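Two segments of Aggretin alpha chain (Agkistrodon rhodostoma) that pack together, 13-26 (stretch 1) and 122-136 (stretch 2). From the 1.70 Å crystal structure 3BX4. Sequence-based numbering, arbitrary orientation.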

ATOM      1  N   ASP C  13       5.408  18.319  24.964  1.00 18.14           N
ATOM      2  CA  ASP C  13       4.266  17.724  25.731  1.00 18.30           C
ATOM      3  C   ASP C  13       4.661  16.338  26.300  1.00 17.06           C
ATOM      4  O   ASP C  13       5.711  16.261  26.950  1.00 17.70           O
ATOM      5  CB  ASP C  13       2.986  17.737  24.910  1.00 20.48           C
ATOM      6  CG  ASP C  13       2.432  19.169  24.670  1.00 19.84           C
ATOM      7  OD1 ASP C  13       3.056  20.169  25.057  1.00 20.14           O
ATOM      8  OD2 ASP C  13       1.336  19.255  24.046  1.00 18.75           O
ATOM      9  N   GLN C  14       3.843  15.280  26.108  1.00 17.43           N
ATOM     10  CA  GLN C  14       4.154  13.978  26.711  1.00 18.32           C
ATOM     11  C   GLN C  14       4.885  13.025  25.751  1.00 17.99           C
ATOM     12  O   GLN C  14       5.091  11.861  26.075  1.00 19.33           O
ATOM     13  CB  GLN C  14       2.871  13.290  27.249  1.00 20.01           C
ATOM     14  CG  GLN C  14       1.978  12.752  26.183  1.00 24.50           C
ATOM     15  CD  GLN C  14       0.941  13.739  25.603  1.00 29.44           C
ATOM     16  OE1 GLN C  14       1.254  14.880  25.216  1.00 26.40           O
ATOM     17  NE2 GLN C  14      -0.327  13.267  25.520  1.00 30.87           N
ATOM     18  N   HIS C  15       5.286  13.548  24.595  1.00 16.36           N
ATOM     19  CA  HIS C  15       5.898  12.680  23.544  1.00 14.61           C
ATOM     20  C   HIS C  15       7.352  13.073  23.315  1.00 13.63           C
ATOM     21  O   HIS C  15       7.827  14.130  23.714  1.00 14.33           O
ATOM     22  CB  HIS C  15       5.118  12.800  22.226  1.00 14.47           C
ATOM     23  CG  HIS C  15       3.732  12.220  22.269  1.00 16.28           C
ATOM     24  ND1 HIS C  15       2.622  12.998  22.501  1.00 17.02           N
ATOM     25  CD2 HIS C  15       3.291  10.951  22.123  1.00 16.18           C
ATOM     26  CE1 HIS C  15       1.541  12.230  22.495  1.00 17.42           C
ATOM     27  NE2 HIS C  15       1.915  10.985  22.264  1.00 18.45           N
ATOM     28  N   CYS C  16       8.052  12.154  22.626  1.00 13.72           N
ATOM     29  CA  CYS C  16       9.457  12.378  22.221  1.00 13.79           C
ATOM     30  C   CYS C  16       9.492  12.326  20.681  1.00 13.43           C
ATOM     31  O   CYS C  16       8.808  11.534  20.025  1.00 13.76           O
ATOM     32  CB  CYS C  16      10.363  11.260  22.755  1.00 15.36           C
ATOM     33  SG  CYS C  16      10.293  11.196  24.577  1.00 21.82           S
ATOM     34  N   TYR C  17      10.376  13.142  20.094  1.00 12.47           N
ATOM     35  CA  TYR C  17      10.333  13.260  18.652  1.00 12.19           C
ATOM     36  C   TYR C  17      11.775  13.259  18.119  1.00 12.04           C
ATOM     37  O   TYR C  17      12.712  13.683  18.804  1.00 14.09           O
ATOM     38  CB  TYR C  17       9.744  14.618  18.242  1.00 13.28           C
ATOM     39  CG  TYR C  17       8.326  14.863  18.650  1.00 14.67           C
ATOM     40  CD1 TYR C  17       8.049  15.125  20.005  1.00 13.29           C
ATOM     41  CD2 TYR C  17       7.306  14.842  17.725  1.00 14.90           C
ATOM     42  CE1 TYR C  17       6.713  15.367  20.416  1.00 15.68           C
ATOM     43  CE2 TYR C  17       5.984  15.057  18.130  1.00 16.20           C
ATOM     44  CZ  TYR C  17       5.742  15.352  19.499  1.00 13.24           C
ATOM     45  OH  TYR C  17       4.405  15.550  19.945  1.00 18.16           O
ATOM     46  N   GLN C  18      11.921  12.799  16.897  1.00 13.08           N
ATOM     47  CA  GLN C  18      13.276  12.929  16.269  1.00 13.17           C
ATOM     48  C   GLN C  18      13.103  13.035  14.786  1.00 13.10           C
ATOM     49  O   GLN C  18      12.391  12.260  14.170  1.00 11.62           O
ATOM     50  CB  GLN C  18      14.194  11.754  16.660  1.00 12.58           C
ATOM     51  CG  GLN C  18      15.659  11.934  16.070  1.00 12.89           C
ATOM     52  CD  GLN C  18      16.635  10.931  16.601  1.00 16.74           C
ATOM     53  OE1 GLN C  18      16.348  10.072  17.488  1.00 19.94           O
ATOM     54  NE2 GLN C  18      17.841  11.035  16.098  1.00 14.55           N
ATOM     55  N   ALA C  19      13.858  13.986  14.163  1.00 13.65           N
ATOM     56  CA  ALA C  19      13.810  14.159  12.710  1.00 15.42           C
ATOM     57  C   ALA C  19      15.070  13.454  12.139  1.00 14.28           C
ATOM     58  O   ALA C  19      16.140  13.611  12.716  1.00 16.27           O
ATOM     59  CB  ALA C  19      13.856  15.615  12.353  1.00 14.89           C
ATOM     60  N   PHE C  20      14.881  12.614  11.129  1.00 14.77           N
ATOM     61  CA  PHE C  20      15.962  11.778  10.568  1.00 18.19           C
ATOM     62  C   PHE C  20      16.204  12.261   9.180  1.00 18.78           C
ATOM     63  O   PHE C  20      15.290  12.468   8.397  1.00 17.01           O
ATOM     64  CB  PHE C  20      15.584  10.294  10.567  1.00 18.62           C
ATOM     65  CG  PHE C  20      15.501   9.693  11.928  1.00 19.44           C
ATOM     66  CD1 PHE C  20      14.279   9.746  12.650  1.00 17.77           C
ATOM     67  CD2 PHE C  20      16.632   9.118  12.542  1.00 19.10           C
ATOM     68  CE1 PHE C  20      14.196   9.231  13.954  1.00 18.40           C
ATOM     69  CE2 PHE C  20      16.554   8.584  13.870  1.00 19.24           C
ATOM     70  CZ  PHE C  20      15.308   8.643  14.585  1.00 18.48           C
ATOM     71  N   ASN C  21      17.497  12.462   8.852  1.00 22.40           N
ATOM     72  CA  ASN C  21      17.780  12.883   7.489  1.00 24.71           C
ATOM     73  C   ASN C  21      18.010  11.712   6.549  1.00 24.28           C
ATOM     74  O   ASN C  21      17.983  11.968   5.327  1.00 27.77           O
ATOM     75  CB  ASN C  21      18.953  13.828   7.471  1.00 25.35           C
ATOM     76  CG  ASN C  21      20.063  13.324   8.305  1.00 27.89           C
ATOM     77  OD1 ASN C  21      20.234  13.763   9.449  0.10 27.86           O
ATOM     78  ND2 ASN C  21      20.844  12.385   7.769  0.10 27.51           N
ATOM     79  N   GLU C  22      18.189  10.485   7.064  1.00 23.94           N
ATOM     80  CA  GLU C  22      18.107   9.240   6.230  1.00 24.01           C
ATOM     81  C   GLU C  22      16.922   9.393   5.272  1.00 22.98           C
ATOM     82  O   GLU C  22      15.780   9.619   5.700  1.00 22.28           O
ATOM     83  CB  GLU C  22      17.817   7.950   7.034  1.00 25.42           C
ATOM     84  CG  GLU C  22      18.940   7.213   7.741  1.00 30.71           C
ATOM     85  CD  GLU C  22      18.911   7.464   9.257  1.00 37.54           C
ATOM     86  OE1 GLU C  22      18.261   8.445   9.688  1.00 38.79           O
ATOM     87  OE2 GLU C  22      19.516   6.678  10.018  1.00 36.65           O
ATOM     88  N   GLN C  23      17.132   9.225   3.978  1.00 18.93           N
ATOM     89  CA  GLN C  23      16.007   9.321   3.040  1.00 18.90           C
ATOM     90  C   GLN C  23      15.341   7.979   2.770  1.00 17.66           C
ATOM     91  O   GLN C  23      15.972   7.004   2.298  1.00 17.45           O
ATOM     92  CB  GLN C  23      16.483  10.023   1.746  1.00 18.79           C
ATOM     93  CG  GLN C  23      16.717  11.583   1.941  1.00 20.18           C
ATOM     94  CD  GLN C  23      16.949  12.308   0.626  1.00 26.04           C
ATOM     95  OE1 GLN C  23      17.769  11.845  -0.188  1.00 29.57           O
ATOM     96  NE2 GLN C  23      16.240  13.444   0.386  1.00 28.70           N
ATOM     97  N   LYS C  24      14.037   7.873   3.109  1.00 14.16           N
ATOM     98  CA  LYS C  24      13.298   6.625   3.044  1.00 13.78           C
ATOM     99  C   LYS C  24      11.916   6.871   2.441  1.00 12.17           C
ATOM    100  O   LYS C  24      11.391   7.997   2.506  1.00 12.31           O
ATOM    101  CB  LYS C  24      13.111   6.052   4.473  1.00 11.80           C
ATOM    102  CG  LYS C  24      14.365   5.483   5.070  1.00 16.82           C
ATOM    103  CD  LYS C  24      14.165   4.955   6.499  1.00 16.86           C
ATOM    104  CE  LYS C  24      15.554   4.418   6.987  1.00 22.89           C
ATOM    105  NZ  LYS C  24      15.767   2.999   6.446  1.00 26.80           N
ATOM    106  N   THR C  25      11.357   5.827   1.832  1.00 11.81           N
ATOM    107  CA  THR C  25       9.962   5.875   1.292  1.00 12.04           C
ATOM    108  C   THR C  25       9.097   6.040   2.548  1.00 12.55           C
ATOM    109  O   THR C  25       9.576   5.817   3.630  1.00 11.96           O
ATOM    110  CB  THR C  25       9.525   4.553   0.577  1.00 12.89           C
ATOM    111  OG1 THR C  25       9.601   3.453   1.492  1.00 12.22           O
ATOM    112  CG2 THR C  25      10.517   4.276  -0.613  1.00 14.44           C
ATOM    113  N   TRP C  26       7.847   6.353   2.320  1.00 12.09           N
ATOM    114  CA  TRP C  26       6.904   6.505   3.475  1.00 13.13           C
ATOM    115  C   TRP C  26       6.891   5.187   4.272  1.00 12.59           C
ATOM    116  O   TRP C  26       7.079   5.236   5.518  1.00 13.16           O
ATOM    117  CB  TRP C  26       5.557   6.918   2.967  1.00 13.12           C
ATOM    118  CG  TRP C  26       4.587   7.342   4.086  1.00  9.64           C
ATOM    119  CD1 TRP C  26       4.387   8.623   4.580  1.00 11.14           C
ATOM    120  CD2 TRP C  26       3.815   6.452   4.906  1.00 15.31           C
ATOM    121  NE1 TRP C  26       3.442   8.569   5.646  1.00 12.16           N
ATOM    122  CE2 TRP C  26       3.120   7.252   5.860  1.00 13.52           C
ATOM    123  CE3 TRP C  26       3.623   5.068   4.900  1.00 15.90           C
ATOM    124  CZ2 TRP C  26       2.245   6.678   6.816  1.00 12.89           C
ATOM    125  CZ3 TRP C  26       2.780   4.498   5.834  1.00 16.84           C
ATOM    126  CH2 TRP C  26       2.089   5.321   6.778  1.00 14.24           C
ATOM    127  N   TYR C 122       4.199  11.527  -3.278  1.00 13.93           N
ATOM    128  CA  TYR C 122       4.331  10.207  -3.810  1.00 14.05           C
ATOM    129  C   TYR C 122       5.011   9.262  -2.798  1.00 14.82           C
ATOM    130  O   TYR C 122       6.178   9.392  -2.490  1.00 12.62           O
ATOM    131  CB  TYR C 122       5.258  10.366  -5.050  1.00 13.13           C
ATOM    132  CG  TYR C 122       4.570  11.184  -6.110  1.00 14.70           C
ATOM    133  CD1 TYR C 122       4.877  12.536  -6.305  1.00 15.56           C
ATOM    134  CD2 TYR C 122       3.545  10.613  -6.868  1.00 17.57           C
ATOM    135  CE1 TYR C 122       4.219  13.314  -7.314  1.00 16.08           C
ATOM    136  CE2 TYR C 122       2.915  11.329  -7.839  1.00 19.14           C
ATOM    137  CZ  TYR C 122       3.252  12.664  -8.071  1.00 20.38           C
ATOM    138  OH  TYR C 122       2.528  13.336  -9.016  1.00 22.24           O
ATOM    139  N   CYS C 123       4.254   8.294  -2.272  1.00 15.11           N
ATOM    140  CA  CYS C 123       4.732   7.374  -1.209  1.00 15.80           C
ATOM    141  C   CYS C 123       6.057   6.668  -1.416  1.00 14.71           C
ATOM    142  O   CYS C 123       6.783   6.440  -0.482  1.00 14.11           O
ATOM    143  CB  CYS C 123       3.694   6.268  -1.028  1.00 17.54           C
ATOM    144  SG  CYS C 123       2.075   6.886  -0.420  1.00 21.15           S
ATOM    145  N   GLU C 124       6.365   6.371  -2.671  1.00 14.26           N
ATOM    146  CA  GLU C 124       7.565   5.582  -3.002  1.00 17.08           C
ATOM    147  C   GLU C 124       8.791   6.443  -3.152  1.00 15.03           C
ATOM    148  O   GLU C 124       9.878   5.858  -3.373  1.00 16.41           O
ATOM    149  CB  GLU C 124       7.322   4.744  -4.274  1.00 17.55           C
ATOM    150  CG  GLU C 124       6.276   3.631  -4.020  1.00 24.26           C
ATOM    151  CD  GLU C 124       6.573   2.671  -2.792  1.00 34.66           C
ATOM    152  OE1 GLU C 124       7.737   2.302  -2.508  1.00 36.96           O
ATOM    153  OE2 GLU C 124       5.602   2.246  -2.101  1.00 40.40           O
ATOM    154  N   GLN C 125       8.647   7.767  -2.985  1.00 13.57           N
ATOM    155  CA  GLN C 125       9.834   8.646  -3.001  1.00 14.08           C
ATOM    156  C   GLN C 125      10.532   8.684  -1.648  1.00 15.14           C
ATOM    157  O   GLN C 125       9.931   8.658  -0.543  1.00 13.37           O
ATOM    158  CB  GLN C 125       9.497  10.070  -3.418  1.00 14.28           C
ATOM    159  CG  GLN C 125       9.091  10.201  -4.870  1.00 16.61           C
ATOM    160  CD  GLN C 125       9.140  11.640  -5.286  1.00 17.55           C
ATOM    161  OE1 GLN C 125       9.668  12.496  -4.559  1.00 21.57           O
ATOM    162  NE2 GLN C 125       8.541  11.934  -6.430  1.00 20.02           N
ATOM    163  N   MET C 126      11.838   8.732  -1.687  1.00 13.64           N
ATOM    164  CA  MET C 126      12.695   8.755  -0.503  1.00 15.37           C
ATOM    165  C   MET C 126      12.891  10.177  -0.013  1.00 15.91           C
ATOM    166  O   MET C 126      13.391  11.081  -0.716  1.00 13.94           O
ATOM    167  CB  MET C 126      14.089   8.066  -0.833  1.00 14.98           C
ATOM    168  CG  MET C 126      13.985   6.561  -1.117  1.00 17.69           C
ATOM    169  SD  MET C 126      15.471   6.095  -2.149  1.00 25.60           S
ATOM    170  CE  MET C 126      16.583   6.047  -0.822  1.00 24.42           C
ATOM    171  N   HIS C 127      12.505  10.389   1.235  1.00 13.17           N
ATOM    172  CA  HIS C 127      12.654  11.679   1.898  1.00 13.53           C
ATOM    173  C   HIS C 127      12.991  11.492   3.367  1.00 12.82           C
ATOM    174  O   HIS C 127      12.794  10.436   3.914  1.00 14.11           O
ATOM    175  CB  HIS C 127      11.387  12.565   1.732  1.00 12.98           C
ATOM    176  CG  HIS C 127      11.095  12.930   0.304  1.00 15.12           C
ATOM    177  ND1 HIS C 127      11.811  13.906  -0.364  1.00 20.12           N
ATOM    178  CD2 HIS C 127      10.305  12.341  -0.619  1.00 16.70           C
ATOM    179  CE1 HIS C 127      11.432  13.929  -1.632  1.00 19.49           C
ATOM    180  NE2 HIS C 127      10.476  13.031  -1.802  1.00 19.95           N
ATOM    181  N   ALA C 128      13.442  12.582   3.976  1.00 12.33           N
ATOM    182  CA  ALA C 128      13.643  12.684   5.425  1.00 13.12           C
ATOM    183  C   ALA C 128      12.227  12.507   6.087  1.00 11.94           C
ATOM    184  O   ALA C 128      11.202  12.544   5.405  1.00 12.45           O
ATOM    185  CB  ALA C 128      14.174  14.072   5.749  1.00 14.81           C
ATOM    186  N   PHE C 129      12.256  12.300   7.396  1.00 11.93           N
ATOM    187  CA  PHE C 129      10.945  12.005   8.079  1.00 10.97           C
ATOM    188  C   PHE C 129      11.043  12.340   9.552  1.00 10.13           C
ATOM    189  O   PHE C 129      12.073  12.510  10.141  1.00 10.06           O
ATOM    190  CB  PHE C 129      10.604  10.527   7.855  1.00 11.85           C
ATOM    191  CG  PHE C 129      11.636   9.571   8.314  1.00 12.44           C
ATOM    192  CD1 PHE C 129      12.694   9.160   7.455  1.00 14.66           C
ATOM    193  CD2 PHE C 129      11.636   9.046   9.594  1.00 10.08           C
ATOM    194  CE1 PHE C 129      13.663   8.271   7.896  1.00 15.81           C
ATOM    195  CE2 PHE C 129      12.610   8.162  10.036  1.00 10.77           C
ATOM    196  CZ  PHE C 129      13.679   7.770   9.160  1.00 13.23           C
ATOM    197  N   VAL C 130       9.893  12.366  10.293  1.00  9.19           N
ATOM    198  CA  VAL C 130      10.069  12.651  11.679  1.00  9.83           C
ATOM    199  C   VAL C 130       9.272  11.527  12.448  1.00  9.65           C
ATOM    200  O   VAL C 130       8.158  11.229  11.969  1.00 12.32           O
ATOM    201  CB  VAL C 130       9.372  14.035  12.070  1.00 12.18           C
ATOM    202  CG1 VAL C 130       9.401  14.210  13.565  1.00 12.84           C
ATOM    203  CG2 VAL C 130      10.132  15.221  11.342  1.00 13.98           C
ATOM    204  N   CYS C 131       9.918  10.934  13.460  1.00 10.74           N
ATOM    205  CA  CYS C 131       9.272   9.873  14.349  1.00 10.84           C
ATOM    206  C   CYS C 131       8.755  10.575  15.592  1.00 12.86           C
ATOM    207  O   CYS C 131       9.298  11.544  16.084  1.00 12.27           O
ATOM    208  CB  CYS C 131      10.236   8.740  14.806  1.00 13.56           C
ATOM    209  SG  CYS C 131      10.957   7.848  13.341  1.00 16.88           S
ATOM    210  N   LYS C 132       7.676  10.007  16.129  1.00 13.08           N
ATOM    211  CA  LYS C 132       7.013  10.525  17.374  1.00 12.65           C
ATOM    212  C   LYS C 132       6.850   9.271  18.205  1.00 13.20           C
ATOM    213  O   LYS C 132       6.387   8.234  17.691  1.00 14.61           O
ATOM    214  CB  LYS C 132       5.664  11.181  17.031  1.00 11.98           C
ATOM    215  CG  LYS C 132       4.702  11.483  18.255  1.00 13.87           C
ATOM    216  CD  LYS C 132       3.549  12.236  17.712  1.00 13.40           C
ATOM    217  CE  LYS C 132       2.468  12.535  18.839  1.00 14.07           C
ATOM    218  NZ  LYS C 132       1.316  13.214  18.245  1.00 14.41           N
ATOM    219  N   LEU C 133       7.190   9.372  19.490  1.00 14.45           N
ATOM    220  CA  LEU C 133       7.122   8.262  20.425  1.00 16.31           C
ATOM    221  C   LEU C 133       6.370   8.658  21.718  1.00 16.74           C
ATOM    222  O   LEU C 133       6.524   9.751  22.196  1.00 14.68           O
ATOM    223  CB  LEU C 133       8.562   7.905  20.779  1.00 16.90           C
ATOM    224  CG  LEU C 133       8.879   6.933  21.846  1.00 18.07           C
ATOM    225  CD1 LEU C 133       8.492   5.542  21.226  1.00 20.15           C
ATOM    226  CD2 LEU C 133      10.362   6.961  22.241  1.00 20.58           C
ATOM    227  N   LEU C 134       5.568   7.736  22.269  1.00 18.20           N
ATOM    228  CA  LEU C 134       5.069   7.874  23.634  1.00 20.73           C
ATOM    229  C   LEU C 134       5.893   6.890  24.462  1.00 21.45           C
ATOM    230  O   LEU C 134       5.760   5.660  24.271  1.00 21.67           O
ATOM    231  CB  LEU C 134       3.573   7.524  23.682  1.00 19.28           C
ATOM    232  CG  LEU C 134       3.006   7.635  25.105  1.00 23.76           C
ATOM    233  CD1 LEU C 134       2.921   9.124  25.509  1.00 23.65           C
ATOM    234  CD2 LEU C 134       1.630   6.938  25.066  1.00 24.11           C
ATOM    235  N   PRO C 135       6.820   7.415  25.271  1.00 23.61           N
ATOM    236  CA  PRO C 135       7.787   6.592  25.974  1.00 26.85           C
ATOM    237  C   PRO C 135       7.131   5.757  27.076  1.00 30.65           C
ATOM    238  O   PRO C 135       6.142   6.209  27.667  1.00 30.09           O
ATOM    239  CB  PRO C 135       8.827   7.606  26.499  1.00 27.67           C
ATOM    240  CG  PRO C 135       8.179   8.938  26.506  1.00 28.08           C
ATOM    241  CD  PRO C 135       7.028   8.871  25.505  1.00 23.84           C
ATOM    242  N   TYR C 136       7.610   4.523  27.275  1.00 33.90           N
ATOM    243  CA  TYR C 136       6.923   3.536  28.152  1.00 35.88           C
ATOM    244  C   TYR C 136       7.489   2.128  27.918  1.00 37.55           C
ATOM    245  O   TYR C 136       8.568   1.979  27.301  1.00 38.43           O
ATOM    246  CB  TYR C 136       5.407   3.531  27.921  1.00 36.45           C
TER
HETATM  247  O   HOH W   1       8.942   1.157   0.283  1.00 28.29           O

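The two stretches, far apart in sequence, pair as antiparallel strands, 15-21 against 127-133, with axes at 164°, and bury 1207 Å² between them. Before the strand begins, Gln14 O lies 3.5 Å from Leu134 CD1, a van der Waals contact. His15 then lays one face of its imidazole against the extended Lys132 side chain: Lys132 CE sits 3.6 Å from the ring centroid, almost on the ring normal, so its polarized C-H groups meet the π cloud.

Cys16 opens the ladder, pairing with Leu133 through Cys16 N to Leu133 O (2.9 Å) and Leu133 N to Cys16 O (2.8 Å), while Cys16 SG packs against Pro135 CG at 3.6 Å. Tyr17 faces Lys132 in a non-hydrogen-bonded pair, its CE2 3.7 Å from Lys132 CD; the aliphatic part of the lysine thus touches both His15 and Tyr17. Gln18 and Cys131 restore the reciprocal backbone bonds, Gln18 N to Cys131 O at 3.0 Å and Cys131 N to Gln18 O at 2.9 Å. Ala19, on the same face as Tyr17, meets Val130, with Ala19 CB 3.9 Å from Val130 CG2.

On the other face, Phe20 pairs with Phe129 through Phe20 N to Phe129 O (3.0 Å) and Phe129 N to Phe20 O (3.2 Å). Their rings are nearly parallel but slid apart, and Phe20 CB instead covers a face of the Phe129 ring, 3.5 Å from Phe129 CZ; Phe20 CE1 also reaches Cys131 SG at 3.6 Å.

The chain turns a corner at Glu22, and a β bulge shifts the register by two. Pairing resumes at Lys24, whose N and O bond His127 O (3.0 Å) and His127 N (2.9 Å), while Lys24 CD rests 3.6 Å from Phe129 CE1. Thr25 caps the following helix; a water links Thr25 OG1 (2.7 Å) to Glu124 OE1 (3.2 Å). Finally, Trp26 N donates to Cys123 O (3.0 Å), tying the helix start to the 122-125 type I turn.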